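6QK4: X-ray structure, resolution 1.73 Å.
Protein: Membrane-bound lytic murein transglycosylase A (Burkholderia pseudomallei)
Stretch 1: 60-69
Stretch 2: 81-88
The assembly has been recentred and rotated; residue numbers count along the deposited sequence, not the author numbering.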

# COMPACT_ATOMS: atom_id res chain seq x y z
N ASN A 60 15.33 -15.91 19.66
CA ASN A 60 14.95 -14.70 20.39
C ASN A 60 13.44 -14.49 20.40
O ASN A 60 12.94 -13.77 21.27
CB ASN A 60 15.57 -13.43 19.78
CG ASN A 60 17.03 -13.36 19.95
OD1 ASN A 60 17.59 -14.01 20.85
ND2 ASN A 60 17.70 -12.62 19.09
N TRP A 61 12.73 -15.15 19.48
CA TRP A 61 11.28 -15.00 19.28
C TRP A 61 10.46 -16.16 19.82
O TRP A 61 9.25 -16.05 19.93
CB TRP A 61 11.00 -14.81 17.78
CG TRP A 61 11.28 -13.40 17.33
CD1 TRP A 61 12.51 -12.83 17.07
CD2 TRP A 61 10.31 -12.36 17.20
NE1 TRP A 61 12.34 -11.48 16.69
CE2 TRP A 61 11.00 -11.18 16.79
CE3 TRP A 61 8.90 -12.32 17.35
CZ2 TRP A 61 10.32 -9.96 16.52
CZ3 TRP A 61 8.24 -11.12 17.09
CH2 TRP A 61 8.97 -9.97 16.66
N GLN A 62 11.09 -17.27 20.25
CA GLN A 62 10.28 -18.44 20.56
C GLN A 62 9.28 -18.15 21.68
O GLN A 62 8.11 -18.54 21.58
CB GLN A 62 11.21 -19.62 20.96
CG GLN A 62 11.95 -20.23 19.83
CD GLN A 62 12.95 -21.33 20.30
OE1 GLN A 62 12.89 -21.79 21.47
NE2 GLN A 62 13.85 -21.76 19.40
N ARG A 63 9.73 -17.54 22.78
CA ARG A 63 8.82 -17.32 23.88
C ARG A 63 7.72 -16.34 23.51
O ARG A 63 6.56 -16.53 23.89
CB ARG A 63 9.54 -16.78 25.11
CG ARG A 63 10.37 -17.83 25.84
CD ARG A 63 11.19 -17.09 26.91
NE ARG A 63 10.34 -16.32 27.83
CZ ARG A 63 10.33 -14.98 27.94
NH1 ARG A 63 11.12 -14.22 27.17
NH2 ARG A 63 9.51 -14.40 28.82
N ALA A 64 8.09 -15.22 22.89
CA ALA A 64 7.07 -14.24 22.53
C ALA A 64 6.03 -14.83 21.58
O ALA A 64 4.82 -14.54 21.72
CB ALA A 64 7.71 -13.00 21.88
N CYS A 65 6.48 -15.59 20.57
CA CYS A 65 5.56 -16.20 19.62
C CYS A 65 4.67 -17.24 20.28
O CYS A 65 3.46 -17.30 20.00
CB CYS A 65 6.33 -16.80 18.46
SG CYS A 65 6.73 -15.45 17.29
N ALA A 66 5.22 -18.03 21.22
CA ALA A 66 4.36 -18.96 21.96
C ALA A 66 3.25 -18.22 22.72
O ALA A 66 2.08 -18.63 22.68
CB ALA A 66 5.21 -19.84 22.90
N ALA A 67 3.58 -17.12 23.40
CA ALA A 67 2.57 -16.35 24.12
C ALA A 67 1.61 -15.70 23.15
O ALA A 67 0.41 -15.59 23.42
CB ALA A 67 3.23 -15.30 24.99
N ALA A 68 2.13 -15.26 21.99
CA ALA A 68 1.28 -14.54 21.05
C ALA A 68 0.15 -15.43 20.54
O ALA A 68 -0.97 -14.94 20.30
CB ALA A 68 2.11 -13.99 19.90
N MET A 69 0.41 -16.72 20.40
CA MET A 69 -0.61 -17.62 19.89
C MET A 69 -1.75 -17.79 20.89
O MET A 69 -2.81 -18.30 20.51
CB MET A 69 0.02 -18.98 19.53
CG MET A 69 1.04 -18.91 18.42
SD MET A 69 0.35 -18.25 16.87
CE MET A 69 1.64 -17.15 16.37
N THR A 81 -0.82 -5.62 27.21
CA THR A 81 0.04 -6.21 28.26
C THR A 81 1.11 -7.12 27.67
O THR A 81 2.29 -7.10 28.08
CB THR A 81 -0.85 -6.95 29.24
OG1 THR A 81 -1.65 -5.95 29.85
CG2 THR A 81 0.00 -7.69 30.28
N PHE A 82 0.74 -7.88 26.66
CA PHE A 82 1.71 -8.72 25.99
C PHE A 82 2.86 -7.90 25.42
O PHE A 82 4.01 -8.28 25.53
CB PHE A 82 1.01 -9.53 24.88
CG PHE A 82 1.94 -10.13 23.90
CD1 PHE A 82 2.50 -11.34 24.18
CD2 PHE A 82 2.21 -9.53 22.66
CE1 PHE A 82 3.37 -11.99 23.32
CE2 PHE A 82 3.09 -10.16 21.78
CZ PHE A 82 3.67 -11.41 22.09
N PHE A 83 2.55 -6.86 24.63
CA PHE A 83 3.65 -6.13 24.00
C PHE A 83 4.54 -5.47 25.06
O PHE A 83 5.77 -5.45 24.93
CB PHE A 83 3.07 -5.08 23.02
CG PHE A 83 2.54 -5.68 21.77
CD1 PHE A 83 3.43 -6.28 20.88
CD2 PHE A 83 1.19 -5.65 21.46
CE1 PHE A 83 2.97 -6.84 19.65
CE2 PHE A 83 0.73 -6.20 20.24
CZ PHE A 83 1.62 -6.79 19.36
N GLU A 84 3.93 -4.99 26.15
CA GLU A 84 4.68 -4.29 27.20
C GLU A 84 5.55 -5.26 27.97
O GLU A 84 6.63 -4.89 28.45
CB GLU A 84 3.71 -3.55 28.15
CG GLU A 84 3.05 -2.31 27.50
CD GLU A 84 2.15 -1.62 28.45
OE1 GLU A 84 2.09 -2.10 29.63
OE2 GLU A 84 1.46 -0.66 28.09
N THR A 85 5.15 -6.53 28.03
CA THR A 85 5.81 -7.58 28.79
C THR A 85 6.90 -8.28 27.99
O THR A 85 7.95 -8.63 28.55
CB THR A 85 4.76 -8.63 29.24
OG1 THR A 85 3.83 -8.03 30.15
CG2 THR A 85 5.39 -9.86 29.90
N TYR A 86 6.68 -8.52 26.68
CA TYR A 86 7.61 -9.33 25.92
C TYR A 86 8.60 -8.53 25.08
O TYR A 86 9.54 -9.13 24.55
CB TYR A 86 6.84 -10.32 25.02
CG TYR A 86 6.32 -11.48 25.84
CD1 TYR A 86 5.10 -11.40 26.50
CD2 TYR A 86 7.06 -12.66 25.93
CE1 TYR A 86 4.61 -12.52 27.28
CE2 TYR A 86 6.59 -13.74 26.69
CZ TYR A 86 5.37 -13.64 27.36
OH TYR A 86 4.87 -14.70 28.11
N PHE A 87 8.41 -7.20 24.97
CA PHE A 87 9.25 -6.41 24.09
C PHE A 87 9.71 -5.16 24.79
O PHE A 87 9.02 -4.65 25.68
CB PHE A 87 8.48 -5.97 22.76
CG PHE A 87 8.13 -7.12 21.87
CD1 PHE A 87 6.97 -7.85 22.10
CD2 PHE A 87 8.96 -7.46 20.82
CE1 PHE A 87 6.65 -9.01 21.30
CE2 PHE A 87 8.69 -8.60 20.00
CZ PHE A 87 7.48 -9.37 20.24
N THR A 88 10.86 -4.67 24.37
CA THR A 88 11.34 -3.36 24.75
C THR A 88 11.32 -2.42 23.55
O THR A 88 11.84 -2.79 22.49
CB THR A 88 12.77 -3.46 25.31
OG1 THR A 88 12.73 -4.25 26.53
CG2 THR A 88 13.30 -2.07 25.72

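The two stretches pack as a pair of nearly antiparallel helices. The axes of helix 62-68 and helix 81-86 run at 167° to one another and come no closer than 10.9 Å, a spacing that leaves room for aromatic rings between the backbones. The register is set by two pairs of residues: the CA of A64 lies 6.0 Å from the CA of Y86, and the CA of A68 lies 7.6 Å from the CA of F82. The backbones are therefore nearer to each other at the Y86 end.

Within the first helix, successive i to i+4 hydrogen bonds hold the turns together, from C65 N to W61 O (2.9 Å) through A68 N to A64 O (2.8 Å). The second helix is tied by T85 N to T81 O and Y86 N to F82 O, each 2.9 Å, and T85 adds a side-chain bond from its OG1 to the same T81 O at 2.7 Å. F87 is the first residue to leave helical geometry, with phi/psi of -134/153°; its N still makes a weak hydrogen bond to F83 O at 3.2 Å. From here the chain continues as a strand.

No hydrogen bond joins the two stretches, and the 357 Å² they bury together is mostly a matter of alanines from one side meeting aromatic rings from the other. A64, A67 and A68 offer little beyond a methyl group, so the rings can settle close to the helix. F82, with chi1 in the t well, points toward the first stretch and reaches all three. Its CE1 lies 3.7 Å from A67 CB and its CZ 3.7 Å from A68 CB. The same CE1 comes within 3.3 Å of A64 O, which sits at the ring edge, near its plane. That carbonyl also accepts the helical bond from A68 N, so the ring edge approaches an oxygen already engaged in the backbone.

Y86 also points toward the first helix and is the residue most covered by the opposing stretch. Its CD2 is 3.7 Å from A64 CA, a contact with the backbone itself, while its OH is 3.6 Å from A67 CB. The ring thus spans one turn of the helix, from A64 to A67. R63 extends the contact at its exposed margin: although its CA-to-CB bond points sideways, the end of the side chain comes nearer, and Y86 CE2 lies over one face of the guanidinium, 3.7 Å from R63 NH2.

F87 and W61 add an aromatic pair to the contact. Both have CA-to-CB bonds directed sideways and bring their ring ends inward. The edge of F87 is turned toward the face of the W61 six-membered ring in an offset edge-to-face arrangement, with centroids 5.4 Å apart, planes at 61°, and W61 CH2 3.6 Å from F87 CE2. F87 CZ also lies 4.0 Å from A64 CB, so A64 touches F82, Y86 and F87 alike.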